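PDB 1YB4: tartronic semialdehyde reductase from Salmonella typhimurium, which catalyses the NAD(P)H-dependent reduction of tartronate semialdehyde (2-hydroxy-3-oxopropanoate) to (R)-glycerate, a reversible reaction. Local coordinates for residues A[221-226]-A[276-281]; A[184-189]-A[215-220]; A[233-238]-A[264-269]. All coordinates share one frame; numbering follows the deposited sequence.

Interaction 1. Residues A[221-226]-A[276-281]; sequences GERMIN and QLDHSA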
loop_
_atom_site.group_PDB
_atom_site.type_symbol
_atom_site.label_atom_id
_atom_site.label_comp_id
_atom_site.label_asym_id
_atom_site.label_seq_id
_atom_site.Cartn_x
_atom_site.Cartn_y
_atom_site.Cartn_z
ATOM N N GLY A 221 -14.365 16.486 -7.053
ATOM C CA GLY A 221 -13.358 16.906 -8.010
ATOM C C GLY A 221 -13.321 18.420 -8.014
ATOM O O GLY A 221 -12.272 19.045 -7.864
ATOM N N GLU A 222 -14.498 19.010 -8.167
ATOM C CA GLU A 222 -14.656 20.461 -8.189
ATOM C C GLU A 222 -14.107 21.094 -6.900
ATOM O O GLU A 222 -13.363 22.075 -6.947
ATOM C CB GLU A 222 -16.144 20.798 -8.363
ATOM C CG GLU A 222 -16.453 22.255 -8.673
ATOM C CD GLU A 222 -16.302 22.586 -10.151
ATOM O OE1 GLU A 222 -15.173 22.469 -10.685
ATOM O OE2 GLU A 222 -17.319 22.964 -10.778
ATOM N N ARG A 223 -14.470 20.520 -5.756
ATOM C CA ARG A 223 -14.010 21.027 -4.475
ATOM C C ARG A 223 -12.488 21.118 -4.381
ATOM O O ARG A 223 -11.954 21.994 -3.698
ATOM C CB ARG A 223 -14.548 20.153 -3.336
ATOM C CG ARG A 223 -16.032 20.295 -3.068
ATOM C CD ARG A 223 -16.518 19.294 -2.015
ATOM N NE ARG A 223 -17.976 19.304 -1.868
ATOM C CZ ARG A 223 -18.667 18.512 -1.049
ATOM N NH1 ARG A 223 -18.043 17.627 -0.283
ATOM N NH2 ARG A 223 -19.992 18.598 -1.004
HETATM N N MSE A 224 -11.791 20.223 -5.081
HETATM C CA MSE A 224 -10.332 20.196 -5.057
HETATM C C MSE A 224 -9.711 21.286 -5.909
HETATM O O MSE A 224 -8.676 21.860 -5.551
HETATM C CB MSE A 224 -9.818 18.832 -5.534
HETATM C CG MSE A 224 -10.140 17.651 -4.608
HETATM SE SE MSE A 224 -9.645 15.905 -5.377
HETATM C CE MSE A 224 -11.074 14.824 -4.613
ATOM N N ILE A 225 -10.344 21.559 -7.045
ATOM C CA ILE A 225 -9.859 22.573 -7.972
ATOM C C ILE A 225 -10.046 23.993 -7.442
ATOM O O ILE A 225 -9.116 24.801 -7.445
ATOM C CB ILE A 225 -10.575 22.458 -9.332
ATOM C CG1 ILE A 225 -10.359 21.049 -9.921
ATOM C CG2 ILE A 225 -10.052 23.528 -10.276
ATOM C CD1 ILE A 225 -10.972 20.819 -11.314
ATOM N N ASN A 226 -11.249 24.294 -6.976
ATOM C CA ASN A 226 -11.520 25.625 -6.468
ATOM C C ASN A 226 -11.061 25.797 -5.029
ATOM O O ASN A 226 -11.355 26.810 -4.402
ATOM C CB ASN A 226 -13.013 25.934 -6.596
ATOM C CG ASN A 226 -13.531 25.699 -8.008
ATOM O OD1 ASN A 226 -12.830 25.968 -8.992
ATOM N ND2 ASN A 226 -14.765 25.209 -8.117
ATOM N N GLN A 276 -10.309 18.827 10.319
ATOM C CA GLN A 276 -11.568 19.556 10.346
ATOM C C GLN A 276 -12.092 20.029 9.005
ATOM O O GLN A 276 -13.048 20.795 8.952
ATOM C CB GLN A 276 -11.433 20.752 11.294
ATOM C CG GLN A 276 -11.366 20.357 12.768
ATOM C CD GLN A 276 -12.530 19.464 13.146
ATOM O OE1 GLN A 276 -13.674 19.716 12.740
ATOM N NE2 GLN A 276 -12.255 18.416 13.919
ATOM N N LEU A 277 -11.479 19.567 7.926
ATOM C CA LEU A 277 -11.894 19.972 6.597
ATOM C C LEU A 277 -12.727 18.887 5.929
ATOM O O LEU A 277 -12.863 17.778 6.456
ATOM C CB LEU A 277 -10.659 20.279 5.757
ATOM C CG LEU A 277 -9.670 21.216 6.463
ATOM C CD1 LEU A 277 -8.327 21.164 5.762
ATOM C CD2 LEU A 277 -10.222 22.635 6.485
ATOM N N ASP A 278 -13.304 19.235 4.782
ATOM C CA ASP A 278 -14.119 18.321 3.994
ATOM C C ASP A 278 -13.208 17.198 3.500
ATOM O O ASP A 278 -12.082 17.460 3.087
ATOM C CB ASP A 278 -14.710 19.059 2.800
ATOM C CG ASP A 278 -15.609 18.184 1.974
ATOM O OD1 ASP A 278 -16.668 17.778 2.492
ATOM O OD2 ASP A 278 -15.259 17.892 0.808
ATOM N N HIS A 279 -13.682 15.953 3.525
ATOM C CA HIS A 279 -12.819 14.864 3.095
ATOM C C HIS A 279 -12.285 15.014 1.676
ATOM O O HIS A 279 -11.475 14.196 1.217
ATOM C CB HIS A 279 -13.503 13.504 3.284
ATOM C CG HIS A 279 -14.874 13.411 2.693
ATOM N ND1 HIS A 279 -15.658 12.286 2.825
ATOM C CD2 HIS A 279 -15.581 14.276 1.930
ATOM C CE1 HIS A 279 -16.788 12.457 2.163
ATOM N NE2 HIS A 279 -16.768 13.656 1.610
ATOM N N SER A 280 -12.722 16.063 0.980
ATOM C CA SER A 280 -12.225 16.318 -0.363
ATOM C C SER A 280 -10.823 16.894 -0.160
ATOM O O SER A 280 -10.011 16.958 -1.083
ATOM C CB SER A 280 -13.124 17.323 -1.100
ATOM O OG SER A 280 -13.227 18.543 -0.386
ATOM N N ALA A 281 -10.546 17.296 1.075
ATOM C CA ALA A 281 -9.248 17.839 1.445
ATOM C C ALA A 281 -8.158 16.765 1.329
ATOM O O ALA A 281 -6.960 17.036 1.488
ATOM C CB ALA A 281 -9.310 18.370 2.855
#

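Interaction 2. Residues A[184-189]-A[215-220]; sequences EAVSEA and RILEVH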
loop_
_atom_site.group_PDB
_atom_site.type_symbol
_atom_site.label_atom_id
_atom_site.label_comp_id
_atom_site.label_asym_id
_atom_site.label_seq_id
_atom_site.Cartn_x
_atom_site.Cartn_y
_atom_site.Cartn_z
ATOM N N GLU A 184 -9.706 9.445 -3.116
ATOM C CA GLU A 184 -8.265 9.312 -3.243
ATOM C C GLU A 184 -7.889 9.125 -4.710
ATOM O O GLU A 184 -6.866 9.639 -5.176
ATOM C CB GLU A 184 -7.778 8.138 -2.396
ATOM C CG GLU A 184 -6.296 8.178 -2.027
ATOM C CD GLU A 184 -5.395 7.617 -3.109
ATOM O OE1 GLU A 184 -5.900 6.885 -3.992
ATOM O OE2 GLU A 184 -4.174 7.891 -3.061
ATOM N N ALA A 185 -8.726 8.404 -5.444
ATOM C CA ALA A 185 -8.453 8.179 -6.856
ATOM C C ALA A 185 -8.435 9.497 -7.639
ATOM O O ALA A 185 -7.496 9.771 -8.386
ATOM C CB ALA A 185 -9.473 7.213 -7.443
ATOM N N VAL A 186 -9.467 10.316 -7.467
ATOM C CA VAL A 186 -9.524 11.601 -8.164
ATOM C C VAL A 186 -8.291 12.443 -7.787
ATOM O O VAL A 186 -7.737 13.162 -8.628
ATOM C CB VAL A 186 -10.839 12.368 -7.804
ATOM C CG1 VAL A 186 -10.957 13.660 -8.618
ATOM C CG2 VAL A 186 -12.041 11.456 -8.079
ATOM N N SER A 187 -7.850 12.331 -6.534
ATOM C CA SER A 187 -6.678 13.069 -6.041
ATOM C C SER A 187 -5.372 12.667 -6.754
ATOM O O SER A 187 -4.554 13.517 -7.118
ATOM C CB SER A 187 -6.506 12.830 -4.535
ATOM O OG SER A 187 -7.676 13.168 -3.804
ATOM N N GLU A 188 -5.180 11.366 -6.944
ATOM C CA GLU A 188 -3.975 10.861 -7.591
ATOM C C GLU A 188 -3.940 11.201 -9.078
ATOM O O GLU A 188 -2.890 11.531 -9.621
ATOM C CB GLU A 188 -3.873 9.339 -7.410
ATOM C CG GLU A 188 -3.292 8.912 -6.078
ATOM C CD GLU A 188 -2.980 7.417 -6.000
ATOM O OE1 GLU A 188 -2.558 6.815 -7.020
ATOM O OE2 GLU A 188 -3.134 6.843 -4.899
ATOM N N ALA A 189 -5.098 11.115 -9.725
ATOM C CA ALA A 189 -5.227 11.407 -11.152
ATOM C C ALA A 189 -5.036 12.891 -11.482
ATOM O O ALA A 189 -4.312 13.240 -12.416
ATOM C CB ALA A 189 -6.588 10.934 -11.640
ATOM N N ARG A 215 -19.733 10.250 -9.018
ATOM C CA ARG A 215 -20.434 11.278 -8.266
ATOM C C ARG A 215 -19.397 12.063 -7.466
ATOM O O ARG A 215 -19.643 13.207 -7.064
ATOM C CB ARG A 215 -21.446 10.620 -7.334
ATOM C CG ARG A 215 -22.257 11.576 -6.506
ATOM C CD ARG A 215 -22.982 12.602 -7.353
ATOM N NE ARG A 215 -23.841 13.427 -6.510
ATOM C CZ ARG A 215 -24.275 14.642 -6.832
ATOM N NH1 ARG A 215 -23.930 15.196 -7.995
ATOM N NH2 ARG A 215 -25.059 15.303 -5.989
ATOM N N ILE A 216 -18.235 11.432 -7.261
ATOM C CA ILE A 216 -17.106 12.009 -6.525
ATOM C C ILE A 216 -16.267 12.958 -7.384
ATOM O O ILE A 216 -15.888 14.036 -6.925
ATOM C CB ILE A 216 -16.164 10.896 -5.982
ATOM C CG1 ILE A 216 -16.885 10.094 -4.902
ATOM C CG2 ILE A 216 -14.861 11.508 -5.437
ATOM C CD1 ILE A 216 -17.279 10.918 -3.724
ATOM N N LEU A 217 -15.940 12.542 -8.608
ATOM C CA LEU A 217 -15.173 13.399 -9.508
ATOM C C LEU A 217 -15.985 14.656 -9.819
ATOM O O LEU A 217 -15.445 15.745 -9.965
ATOM C CB LEU A 217 -14.873 12.664 -10.811
ATOM C CG LEU A 217 -14.262 13.494 -11.943
ATOM C CD1 LEU A 217 -12.876 13.991 -11.527
ATOM C CD2 LEU A 217 -14.188 12.655 -13.215
ATOM N N GLU A 218 -17.295 14.494 -9.915
ATOM C CA GLU A 218 -18.160 15.620 -10.209
ATOM C C GLU A 218 -18.176 16.651 -9.087
ATOM O O GLU A 218 -17.837 17.820 -9.302
ATOM C CB GLU A 218 -19.581 15.140 -10.459
ATOM C CG GLU A 218 -20.479 16.216 -11.005
ATOM C CD GLU A 218 -21.920 15.794 -10.995
ATOM O OE1 GLU A 218 -22.177 14.573 -11.146
ATOM O OE2 GLU A 218 -22.788 16.685 -10.845
ATOM N N VAL A 219 -18.578 16.217 -7.895
ATOM C CA VAL A 219 -18.640 17.109 -6.752
ATOM C C VAL A 219 -17.278 17.370 -6.126
ATOM O O VAL A 219 -16.764 18.487 -6.205
ATOM C CB VAL A 219 -19.589 16.565 -5.667
ATOM C CG1 VAL A 219 -19.640 17.547 -4.486
ATOM C CG2 VAL A 219 -21.004 16.363 -6.252
ATOM N N HIS A 220 -16.695 16.345 -5.509
ATOM C CA HIS A 220 -15.392 16.462 -4.862
ATOM C C HIS A 220 -14.289 16.914 -5.797
ATOM O O HIS A 220 -13.371 17.636 -5.390
ATOM C CB HIS A 220 -15.019 15.132 -4.220
ATOM C CG HIS A 220 -16.030 14.653 -3.235
ATOM N ND1 HIS A 220 -17.254 14.145 -3.619
ATOM C CD2 HIS A 220 -16.045 14.690 -1.882
ATOM C CE1 HIS A 220 -17.978 13.894 -2.541
ATOM N NE2 HIS A 220 -17.269 14.217 -1.474
#

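Interaction 3. Residues A[233-238]-A[264-269]; sequences FKIALH and ELFNTC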
loop_
_atom_site.group_PDB
_atom_site.type_symbol
_atom_site.label_atom_id
_atom_site.label_comp_id
_atom_site.label_asym_id
_atom_site.label_seq_id
_atom_site.Cartn_x
_atom_site.Cartn_y
_atom_site.Cartn_z
ATOM N N PHE A 233 -18.307 17.039 5.305
ATOM C CA PHE A 233 -18.024 15.775 5.972
ATOM C C PHE A 233 -16.547 15.809 6.398
ATOM O O PHE A 233 -15.642 15.658 5.563
ATOM C CB PHE A 233 -18.282 14.591 5.034
ATOM C CG PHE A 233 -18.349 13.272 5.750
ATOM C CD1 PHE A 233 -19.436 12.963 6.553
ATOM C CD2 PHE A 233 -17.287 12.384 5.697
ATOM C CE1 PHE A 233 -19.468 11.798 7.290
ATOM C CE2 PHE A 233 -17.309 11.213 6.433
ATOM C CZ PHE A 233 -18.399 10.921 7.235
ATOM N N LYS A 234 -16.313 16.021 7.694
ATOM C CA LYS A 234 -14.951 16.116 8.230
ATOM C C LYS A 234 -14.095 14.866 8.026
ATOM O O LYS A 234 -14.580 13.733 8.087
ATOM C CB LYS A 234 -14.962 16.441 9.741
ATOM C CG LYS A 234 -15.672 17.731 10.180
ATOM C CD LYS A 234 -15.572 17.897 11.705
ATOM C CE LYS A 234 -16.564 18.921 12.282
ATOM N NZ LYS A 234 -16.491 20.263 11.634
ATOM N N ILE A 235 -12.808 15.091 7.794
ATOM C CA ILE A 235 -11.866 14.004 7.620
ATOM C C ILE A 235 -11.861 13.198 8.909
ATOM O O ILE A 235 -11.873 11.971 8.879
ATOM C CB ILE A 235 -10.462 14.556 7.293
ATOM C CG1 ILE A 235 -10.471 15.082 5.853
ATOM C CG2 ILE A 235 -9.396 13.482 7.496
ATOM C CD1 ILE A 235 -9.142 15.634 5.353
ATOM N N ALA A 236 -11.880 13.883 10.047
ATOM C CA ALA A 236 -11.903 13.178 11.333
ATOM C C ALA A 236 -13.062 12.178 11.383
ATOM O O ALA A 236 -12.957 11.111 11.982
ATOM C CB ALA A 236 -12.028 14.164 12.473
ATOM N N LEU A 237 -14.170 12.535 10.753
ATOM C CA LEU A 237 -15.340 11.675 10.704
ATOM C C LEU A 237 -15.117 10.466 9.785
ATOM O O LEU A 237 -15.380 9.311 10.157
ATOM C CB LEU A 237 -16.536 12.494 10.228
ATOM C CG LEU A 237 -17.419 12.936 11.386
ATOM C CD1 LEU A 237 -18.055 14.292 11.083
ATOM C CD2 LEU A 237 -18.474 11.840 11.635
ATOM N N HIS A 238 -14.636 10.732 8.576
ATOM C CA HIS A 238 -14.376 9.647 7.652
ATOM C C HIS A 238 -13.283 8.752 8.249
ATOM O O HIS A 238 -13.160 7.578 7.881
ATOM C CB HIS A 238 -13.956 10.189 6.273
ATOM C CG HIS A 238 -14.359 9.303 5.137
ATOM N ND1 HIS A 238 -14.468 9.758 3.839
ATOM C CD2 HIS A 238 -14.691 7.990 5.106
ATOM C CE1 HIS A 238 -14.853 8.762 3.059
ATOM N NE2 HIS A 238 -14.995 7.678 3.805
ATOM N N GLU A 264 -4.308 5.840 6.313
ATOM C CA GLU A 264 -2.994 6.407 6.600
ATOM C C GLU A 264 -2.830 7.783 5.958
ATOM O O GLU A 264 -2.203 8.672 6.538
ATOM C CB GLU A 264 -1.888 5.463 6.114
ATOM C CG GLU A 264 -1.879 4.131 6.822
ATOM C CD GLU A 264 -1.926 4.279 8.337
ATOM O OE1 GLU A 264 -1.003 4.898 8.907
ATOM O OE2 GLU A 264 -2.888 3.777 8.957
ATOM N N LEU A 265 -3.375 7.947 4.755
ATOM C CA LEU A 265 -3.299 9.232 4.066
ATOM C C LEU A 265 -4.098 10.280 4.874
ATOM O O LEU A 265 -3.710 11.450 4.954
ATOM C CB LEU A 265 -3.844 9.104 2.638
ATOM C CG LEU A 265 -3.053 8.241 1.636
ATOM C CD1 LEU A 265 -3.825 8.141 0.336
ATOM C CD2 LEU A 265 -1.684 8.841 1.377
ATOM N N PHE A 266 -5.204 9.850 5.479
ATOM C CA PHE A 266 -5.999 10.754 6.315
ATOM C C PHE A 266 -5.167 11.149 7.524
ATOM O O PHE A 266 -5.349 12.226 8.085
ATOM C CB PHE A 266 -7.301 10.093 6.801
ATOM C CG PHE A 266 -8.431 10.149 5.796
ATOM C CD1 PHE A 266 -8.544 11.216 4.913
ATOM C CD2 PHE A 266 -9.395 9.140 5.755
ATOM C CE1 PHE A 266 -9.586 11.277 4.010
ATOM C CE2 PHE A 266 -10.451 9.189 4.848
ATOM C CZ PHE A 266 -10.546 10.258 3.975
ATOM N N ASN A 267 -4.257 10.265 7.929
ATOM C CA ASN A 267 -3.392 10.538 9.064
ATOM C C ASN A 267 -2.445 11.657 8.671
ATOM O O ASN A 267 -2.069 12.480 9.505
ATOM C CB ASN A 267 -2.586 9.298 9.473
ATOM C CG ASN A 267 -3.395 8.313 10.296
ATOM O OD1 ASN A 267 -4.420 8.668 10.865
ATOM N ND2 ASN A 267 -2.922 7.071 10.380
ATOM N N THR A 268 -2.057 11.683 7.400
ATOM C CA THR A 268 -1.177 12.735 6.910
ATOM C C THR A 268 -1.960 14.051 6.885
ATOM O O THR A 268 -1.418 15.098 7.216
ATOM C CB THR A 268 -0.604 12.367 5.503
ATOM O OG1 THR A 268 0.351 11.309 5.654
ATOM C CG2 THR A 268 0.098 13.557 4.845
ATOM N N CYS A 269 -3.242 14.000 6.537
ATOM C CA CYS A 269 -4.046 15.218 6.535
ATOM C C CYS A 269 -4.143 15.767 7.975
ATOM O O CYS A 269 -3.804 16.935 8.236
ATOM C CB CYS A 269 -5.453 14.954 5.984
ATOM S SG CYS A 269 -5.534 14.442 4.225
#

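Interaction 1. Residues A[221-226]-A[276-281]
The ionic part of this contact is a salt bridge from R223, near the end of helix 215-225, to D278 in the loop before helix 283-290. NH1 of R223 donates to OD2 of D278 at 3.0 Å, with an N-H...O angle of 143°, so the bond is bent. It reaches the oxygen on its syn side, 30° out of the carboxylate plane, and the guanidinium and carboxylate planes stand 74° apart. One nitrogen thus faces both oxygens, NH1 being 3.1 Å from OD1 of D278, with the hydrogen bond going to OD2. The arginine is extended from CG to NE, which carries the charge past S280 to the acid.

Van der Waals contacts flank the bridge. The aliphatic stem of R223 lies along S280, CB being 3.6 Å from the serine OG. Selenomethionine M224 turns its CG to the carbonyl O of S280, also at 3.6 Å, while its side chain continues to I183 and S187 of helix 167-195.

OD1 of D278 takes a weak hydrogen bond from the backbone N of F233, just ahead of helix 235-251. The approach of S280 N to D278 OD2 fits an Asx turn leading into the 3-10 segment 279-281, though that nitrogen is modelled too close to C of D278 for certainty.

Interaction 2. Residues A[184-189]-A[215-220]
V186 of helix 167-195 meets I216 and L217 in the first turn of helix 215-225: CG1 goes to the end of L217, CG2 to I216 and to the backbone side of L217. The tight point is CG1 of V186 against CD1 of L217, 3.5 Å apart, the two side chains crossing at about a right angle. On the other branch, CG2 of V186 rests 3.9 Å from CG2 of I216 and 4.0 Å from CA of L217. A chi1 of -175°, with CG1 anti to the backbone N, points CG1 at CD1 of L217 and CG2 between I216 and L217. The backbones are correspondingly near, 6.1 Å between CA of V186 and CA of L217.

Away from this small apolar core the character changes. On the outer side of helix 215-225, exposed E218 forms a salt bridge with partly exposed R215, OE2 to NH1 at 3.4 Å. R215 also makes a cation-pi contact with F211 of the second subunit, while buried E188 bonds to N258 and T259 of that subunit, which also packs on A185 and A189.

This is helix-helix packing in the helical C-terminal part, beside a subunit interface. Its chemistry across the segments is wholly aliphatic: the buried faces are probably held by shape and exclusion of water, the charges lying outside.

Interaction 3. Residues A[233-238]-A[264-269]
F266 of helix 257-271 is met by two residues from the first turn of helix 235-251, I235 and H238. CG2 of I235 approaches CD1 of the F266 ring to 3.5 Å and its CG to 3.9 Å, coming in obliquely. H238 comes from the same side of the ring plane, at the CE2-CZ end: its CB lies 3.9 Å from CE2 of F266, and CE2 of F266 in turn lies over one face of the H238 imidazole. The two rings are inclined by 41° with centroids 5.4 Å apart, a geometry that is neither stacked nor edge-to-face. The other branch of I235 goes a turn further along, CD1 touching CB of C269 at 3.8 Å. Its fork makes this possible, since CG1 is anti to the carbonyl carbon (chi1 -73°) and CG2 anti to the backbone N.

In the next shell, both imidazole nitrogens of H238 are engaged, which fixes the ring's rotation. Backbone bonding between I235 and L277 anchors the start of helix 235-251. Behind F266, N267 ND2 donates to E264 OE1 at 3.3 Å, an oxygen that also accepts from L256 N of the third subunit.

The contact, which lies beside the predicted active-site residue K172, is thus apolar where the helices meet: H238 presents its CB and a ring face, including ND1, to F266, while NE2 and ND1 make their hydrogen bonds to Q176 O and H279 ND1.

All three contacts belong to the all-helical C-terminal part of the chain. Interactions 1 and 2 share helix 215-225 and have centres 9 Å apart; at their junction N of G221 lies 2.9 Å from O of I216, a probable hydrogen bond. Interaction 3 is centred 12 Å from interaction 1, and the two are joined by H279, whose backbone N lies 2.8 Å from O of F233, a probable hydrogen bond. Interactions 2 and 3, 15 Å between centres, meet where CG of E184 comes within 3.4 Å of CD1 of L265. Interaction 3 is the one near the predicted active site: the side chain of H238 is about 8 Å from that of K172, while the others lie away from it.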